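Local coordinates for ubiquitin-like-specific protease 2 (Saccharomyces cerevisiae, PDB 5LNB), which is a C48-family cysteine protease that removes SUMO from modified proteins, seen here as the fragment carrying its catalytic domain, at residues A[18-23]-A[34-40]; A[83-88]-A[177-181]. All coordinates share one frame; numbering follows the deposited sequence.

Interaction 1 (A[18-23]-A[34-40])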
loop_
_atom_site.group_PDB
_atom_site.type_symbol
_atom_site.label_atom_id
_atom_site.label_comp_id
_atom_site.label_asym_id
_atom_site.label_seq_id
_atom_site.Cartn_x
_atom_site.Cartn_y
_atom_site.Cartn_z
ATOM N N LEU A 18 -9.919 10.841 23.467
ATOM C CA LEU A 18 -11.022 9.910 23.271
ATOM C C LEU A 18 -11.289 9.687 21.781
ATOM O O LEU A 18 -11.520 10.636 21.027
ATOM C CB LEU A 18 -12.291 10.418 23.966
ATOM C CG LEU A 18 -12.225 10.745 25.466
ATOM C CD1 LEU A 18 -13.547 11.322 25.948
ATOM C CD2 LEU A 18 -11.848 9.526 26.303
ATOM N N PHE A 19 -11.232 8.423 21.361
ATOM C CA PHE A 19 -11.596 8.000 20.008
ATOM C C PHE A 19 -12.581 6.841 20.165
ATOM O O PHE A 19 -12.285 5.692 19.835
ATOM C CB PHE A 19 -10.371 7.597 19.201
ATOM C CG PHE A 19 -10.639 7.408 17.731
ATOM C CD1 PHE A 19 -10.717 8.497 16.880
ATOM C CD2 PHE A 19 -10.782 6.139 17.194
ATOM C CE1 PHE A 19 -10.948 8.329 15.526
ATOM C CE2 PHE A 19 -11.012 5.960 15.835
ATOM C CZ PHE A 19 -11.098 7.056 15.001
ATOM N N LYS A 20 -13.763 7.166 20.685
ATOM C CA LYS A 20 -14.701 6.201 21.194
ATOM C C LYS A 20 -16.101 6.716 20.868
ATOM O O LYS A 20 -16.417 7.874 21.185
ATOM C CB LYS A 20 -14.517 6.031 22.706
ATOM C CG LYS A 20 -14.948 4.697 23.264
ATOM C CD LYS A 20 -14.769 4.679 24.780
ATOM C CE LYS A 20 -15.817 3.803 25.470
ATOM N NZ LYS A 20 -15.711 3.873 26.959
ATOM N N PRO A 21 -16.953 5.905 20.226
ATOM C CA PRO A 21 -16.666 4.517 19.844
ATOM C C PRO A 21 -15.617 4.377 18.736
ATOM O O PRO A 21 -15.219 5.354 18.091
ATOM C CB PRO A 21 -18.022 4.010 19.357
ATOM C CG PRO A 21 -18.716 5.234 18.860
ATOM C CD PRO A 21 -18.289 6.338 19.776
ATOM N N SER A 22 -15.167 3.147 18.518
ATOM C CA SER A 22 -14.238 2.895 17.431
ATOM C C SER A 22 -14.904 3.190 16.094
ATOM O O SER A 22 -16.099 2.954 15.909
ATOM C CB SER A 22 -13.753 1.449 17.474
ATOM O OG SER A 22 -13.225 1.141 18.749
ATOM N N LEU A 23 -14.123 3.725 15.162
ATOM C CA LEU A 23 -14.618 3.932 13.811
ATOM C C LEU A 23 -14.867 2.592 13.129
ATOM O O LEU A 23 -14.004 1.710 13.121
ATOM C CB LEU A 23 -13.622 4.754 12.996
ATOM C CG LEU A 23 -13.876 4.821 11.490
ATOM C CD1 LEU A 23 -15.245 5.439 11.192
ATOM C CD2 LEU A 23 -12.750 5.588 10.815
ATOM N N THR A 34 -12.506 -1.657 11.284
ATOM C CA THR A 34 -12.679 -1.060 12.600
ATOM C C THR A 34 -11.370 -0.421 13.029
ATOM O O THR A 34 -10.320 -1.074 13.006
ATOM C CB THR A 34 -13.127 -2.098 13.631
ATOM O OG1 THR A 34 -14.473 -2.509 13.347
ATOM C CG2 THR A 34 -13.067 -1.512 15.033
ATOM N N ILE A 35 -11.426 0.853 13.401
ATOM C CA ILE A 35 -10.256 1.595 13.860
ATOM C C ILE A 35 -10.503 1.977 15.308
ATOM O O ILE A 35 -11.402 2.780 15.594
ATOM C CB ILE A 35 -9.993 2.838 13.003
ATOM C CG1 ILE A 35 -9.706 2.435 11.553
ATOM C CG2 ILE A 35 -8.877 3.674 13.623
ATOM C CD1 ILE A 35 -8.561 1.469 11.411
ATOM N N THR A 36 -9.711 1.416 16.221
ATOM C CA THR A 36 -9.863 1.700 17.640
ATOM C C THR A 36 -8.940 2.839 18.060
ATOM O O THR A 36 -8.070 3.284 17.302
ATOM C CB THR A 36 -9.571 0.461 18.492
ATOM O OG1 THR A 36 -8.173 0.157 18.432
ATOM C CG2 THR A 36 -10.392 -0.749 18.028
ATOM N N ASN A 37 -9.140 3.310 19.301
ATOM C CA ASN A 37 -8.259 4.339 19.836
ATOM C C ASN A 37 -6.821 3.845 19.904
ATOM O O ASN A 37 -5.884 4.603 19.635
ATOM C CB ASN A 37 -8.734 4.789 21.217
ATOM C CG ASN A 37 -7.861 5.890 21.795
ATOM O OD1 ASN A 37 -7.832 7.000 21.272
ATOM N ND2 ASN A 37 -7.140 5.584 22.870
ATOM N N GLN A 38 -6.629 2.570 20.253
ATOM C CA GLN A 38 -5.292 1.994 20.274
ATOM C C GLN A 38 -4.595 2.142 18.921
ATOM O O GLN A 38 -3.373 2.310 18.871
ATOM C CB GLN A 38 -5.375 0.522 20.691
ATOM C CG GLN A 38 -4.183 0.009 21.485
ATOM C CD GLN A 38 -4.016 0.689 22.848
ATOM O OE1 GLN A 38 -2.919 0.698 23.412
ATOM N NE2 GLN A 38 -5.102 1.256 23.381
ATOM N N ASP A 39 -5.352 2.096 17.816
ATOM C CA ASP A 39 -4.770 2.299 16.488
ATOM C C ASP A 39 -4.586 3.782 16.189
ATOM O O ASP A 39 -3.529 4.213 15.713
ATOM C CB ASP A 39 -5.661 1.667 15.408
ATOM C CG ASP A 39 -5.992 0.211 15.687
ATOM O OD1 ASP A 39 -5.080 -0.540 16.084
ATOM O OD2 ASP A 39 -7.167 -0.183 15.511
ATOM N N PHE A 40 -5.624 4.571 16.462
ATOM C CA PHE A 40 -5.621 5.996 16.161
ATOM C C PHE A 40 -4.473 6.727 16.860
ATOM O O PHE A 40 -3.930 7.697 16.319
ATOM C CB PHE A 40 -6.990 6.565 16.563
ATOM C CG PHE A 40 -7.109 8.060 16.465
ATOM C CD1 PHE A 40 -7.352 8.673 15.244
ATOM C CD2 PHE A 40 -7.023 8.847 17.600
ATOM C CE1 PHE A 40 -7.476 10.051 15.156
ATOM C CE2 PHE A 40 -7.150 10.219 17.517
ATOM C CZ PHE A 40 -7.379 10.821 16.295
HETATM O O HOH W 1 -11.823 2.973 20.267
#
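The F19 ring lies flat on the ring of F40 in an offset stack, planes 8° apart and centroids 4.2 Å apart, where the N-terminal loop meets a two-stranded antiparallel hairpin and the short helix that follows it. The overlap is displaced: CD1 of F19 sits over the centre of the F40 ring, whereas CG of F40 lies toward the rim of the F19 face. CB of F40 also points into that face, a CH-pi contact 3.9 Å from the F19 centroid. At its edge, and in its plane, F19 meets the strand, with CE2 3.2 Å from O of I35, while CG2 of I35 touches the same CE2. Both phenylalanines carry CG anti to the backbone N (chi1 -169° in F19, 173° in F40), which turns the F19 ring toward the helix and the F40 ring toward the loop.

The I35 carbonyl has a second role. L23 and I35 form an antiparallel hydrogen-bonded pair: I35 N gives a nearly straight bond of 2.7 Å to L23 O, and L23 N returns a more bent one to I35 O. CB of L23 and CB of I35 lie on the same face of the hairpin, which packs L23 on helix 264-285 and I35 on helix 51-67. The peptide bond before P21 is cis, and the P21 ring rests against helix 289-294.

T36 is the N-cap residue of helix 37-40, and its N donates to OD2 of D39 on the anti side, from out of the carboxylate plane. Next to this cap, one water joins loop to helix start: it donates to F19 O, bonds S22 OG, and accepts from N37 N at 2.9 Å.

Interaction 2 (A[83-88]-A[177-181])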
loop_
_atom_site.group_PDB
_atom_site.type_symbol
_atom_site.label_atom_id
_atom_site.label_comp_id
_atom_site.label_asym_id
_atom_site.label_seq_id
_atom_site.Cartn_x
_atom_site.Cartn_y
_atom_site.Cartn_z
ATOM N N PHE A 83 0.193 -9.965 4.243
ATOM C CA PHE A 83 0.554 -10.892 3.174
ATOM C C PHE A 83 2.061 -11.148 3.139
ATOM O O PHE A 83 2.513 -12.300 3.206
ATOM C CB PHE A 83 0.067 -10.365 1.821
ATOM C CG PHE A 83 0.621 -11.124 0.645
ATOM C CD1 PHE A 83 0.092 -12.347 0.282
ATOM C CD2 PHE A 83 1.683 -10.618 -0.087
ATOM C CE1 PHE A 83 0.601 -13.047 -0.805
ATOM C CE2 PHE A 83 2.203 -11.318 -1.168
ATOM C CZ PHE A 83 1.659 -12.530 -1.526
ATOM N N TYR A 84 2.864 -10.083 3.015
ATOM C CA TYR A 84 4.305 -10.289 2.895
ATOM C C TYR A 84 4.849 -11.006 4.117
ATOM O O TYR A 84 5.657 -11.933 3.998
ATOM C CB TYR A 84 5.033 -8.960 2.689
ATOM C CG TYR A 84 6.527 -9.112 2.521
ATOM C CD1 TYR A 84 7.377 -9.066 3.623
ATOM C CD2 TYR A 84 7.088 -9.277 1.265
ATOM C CE1 TYR A 84 8.744 -9.192 3.482
ATOM C CE2 TYR A 84 8.452 -9.407 1.107
ATOM C CZ TYR A 84 9.277 -9.365 2.214
ATOM O OH TYR A 84 10.636 -9.499 2.067
ATOM N N THR A 85 4.401 -10.603 5.303
ATOM C CA THR A 85 4.847 -11.270 6.521
ATOM C C THR A 85 4.523 -12.760 6.486
ATOM O O THR A 85 5.337 -13.595 6.896
ATOM C CB THR A 85 4.201 -10.598 7.726
ATOM O OG1 THR A 85 4.593 -9.218 7.750
ATOM C CG2 THR A 85 4.619 -11.290 9.029
ATOM N N LYS A 86 3.332 -13.114 5.999
ATOM C CA LYS A 86 3.001 -14.528 5.872
ATOM C C LYS A 86 3.901 -15.190 4.839
ATOM O O LYS A 86 4.428 -16.284 5.073
ATOM C CB LYS A 86 1.527 -14.691 5.497
ATOM C CG LYS A 86 1.019 -16.134 5.491
ATOM C CD LYS A 86 0.954 -16.709 6.902
ATOM C CE LYS A 86 0.274 -18.068 6.911
ATOM N NZ LYS A 86 0.646 -18.833 8.121
ATOM N N LEU A 87 4.118 -14.507 3.712
ATOM C CA LEU A 87 4.946 -15.034 2.631
ATOM C C LEU A 87 6.288 -15.558 3.137
ATOM O O LEU A 87 6.694 -16.671 2.797
ATOM C CB LEU A 87 5.154 -13.946 1.576
ATOM C CG LEU A 87 5.975 -14.325 0.347
ATOM C CD1 LEU A 87 5.325 -15.499 -0.382
ATOM C CD2 LEU A 87 6.105 -13.117 -0.571
ATOM N N ILE A 88 6.989 -14.763 3.951
ATOM C CA ILE A 88 8.339 -15.085 4.410
ATOM C C ILE A 88 8.339 -15.755 5.780
ATOM O O ILE A 88 9.408 -15.926 6.375
ATOM C CB ILE A 88 9.231 -13.831 4.450
ATOM C CG1 ILE A 88 8.740 -12.870 5.542
ATOM C CG2 ILE A 88 9.243 -13.135 3.101
ATOM C CD1 ILE A 88 9.784 -11.863 6.016
ATOM N N PRO A 177 11.734 -12.727 -2.383
ATOM C CA PRO A 177 10.587 -13.612 -2.124
ATOM C C PRO A 177 9.377 -13.272 -2.971
ATOM O O PRO A 177 8.574 -14.159 -3.275
ATOM C CB PRO A 177 10.308 -13.394 -0.631
ATOM C CG PRO A 177 11.614 -12.959 -0.067
ATOM C CD PRO A 177 12.286 -12.155 -1.145
ATOM N N ILE A 178 9.212 -12.011 -3.364
ATOM C CA ILE A 178 8.060 -11.671 -4.187
ATOM C C ILE A 178 8.270 -12.160 -5.610
ATOM O O ILE A 178 7.322 -12.600 -6.271
ATOM C CB ILE A 178 7.770 -10.160 -4.132
ATOM C CG1 ILE A 178 7.503 -9.727 -2.687
ATOM C CG2 ILE A 178 6.577 -9.822 -5.030
ATOM C CD1 ILE A 178 7.231 -8.249 -2.523
ATOM N N LYS A 179 9.509 -12.103 -6.104
ATOM C CA LYS A 179 9.809 -12.709 -7.397
ATOM C C LYS A 179 9.431 -14.186 -7.405
ATOM O O LYS A 179 8.777 -14.667 -8.337
ATOM C CB LYS A 179 11.286 -12.540 -7.733
ATOM C CG LYS A 179 11.758 -11.114 -7.839
ATOM C CD LYS A 179 13.043 -11.049 -8.645
ATOM C CE LYS A 179 13.614 -9.638 -8.691
ATOM N NZ LYS A 179 14.935 -9.633 -9.429
ATOM N N GLU A 180 9.836 -14.926 -6.371
ATOM C CA GLU A 180 9.555 -16.359 -6.349
ATOM C C GLU A 180 8.062 -16.624 -6.207
ATOM O O GLU A 180 7.525 -17.555 -6.822
ATOM C CB GLU A 180 10.343 -17.029 -5.222
ATOM C CG GLU A 180 11.870 -16.913 -5.384
ATOM C CD GLU A 180 12.434 -17.728 -6.563
ATOM O OE1 GLU A 180 11.827 -18.754 -6.954
ATOM O OE2 GLU A 180 13.497 -17.340 -7.098
ATOM N N PHE A 181 7.374 -15.802 -5.411
ATOM C CA PHE A 181 5.922 -15.892 -5.316
ATOM C C PHE A 181 5.277 -15.781 -6.691
ATOM O O PHE A 181 4.404 -16.579 -7.049
ATOM C CB PHE A 181 5.389 -14.794 -4.395
ATOM C CG PHE A 181 3.911 -14.601 -4.506
ATOM C CD1 PHE A 181 3.037 -15.478 -3.872
ATOM C CD2 PHE A 181 3.390 -13.573 -5.277
ATOM C CE1 PHE A 181 1.672 -15.314 -3.979
ATOM C CE2 PHE A 181 2.022 -13.401 -5.390
ATOM C CZ PHE A 181 1.156 -14.277 -4.742
#
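F83 drives the edge of its ring into the face of F181, an edge-to-face pair with planes at 78° and centroids 5.1 Å apart. The leading atom is CZ of F83, 3.7 Å from CZ of F181 and standing above the F181 ring toward its rim. With CG anti to the backbone N in both phenylalanines, the rings extend from their helices, 82-87 and 172-190, toward each other. The two short segments run almost perpendicular, at 85°, with axes 11.2 Å apart, a spacing bridged mainly by side chains.

L87, one turn after F83, splits its branches: CD1 touches CB of F181, while CD2 lies 3.8 Å from the backbone O of P177. Just past the helix, CG2 of I88 abuts CB of P177 at 3.9 Å and also lies above one face of the Y84 ring. Y84 turns its ring edge, through CD2 and CE2, to CG1 and CD1 of I178, whose extended chain crosses the tyrosine at about a right angle. The Y84 hydroxyl passes P177 CG and is hydrogen-bonded to the carbonyl of E174, earlier on the same long helix as P177.

Strand 112-119 of the central mixed sheet backs Y84 and I178, and the W101 ring makes a second edge-to-face pair with F83. The contact thus belongs to the buried interior of the Ulp1-type catalytic domain. Between the two segments it is apolar and aromatic, so it depends on close fit and burial rather than on directional polar bonds, with the tyrosine hydroxyl satisfied just beyond it.

From the N terminus, the chain first closes interaction 1, a short loop in which ten residues, including the hairpin turn, separate 18-23 from 34-40. Interaction 2 opens only afterwards and closes a far longer loop: 88 residues, with most of the central mixed sheet, lie between 83-88 and 177-181. The two are therefore in series, neither nested nor crossed. Their centres are 30 Å apart and their nearest atoms about 15 Å, so they do not touch. The first fastens the N-terminal loop and hairpin beside helices 51-67 and 264-285; the second joins helix 82-87 to helix 172-190 against strand 112-119.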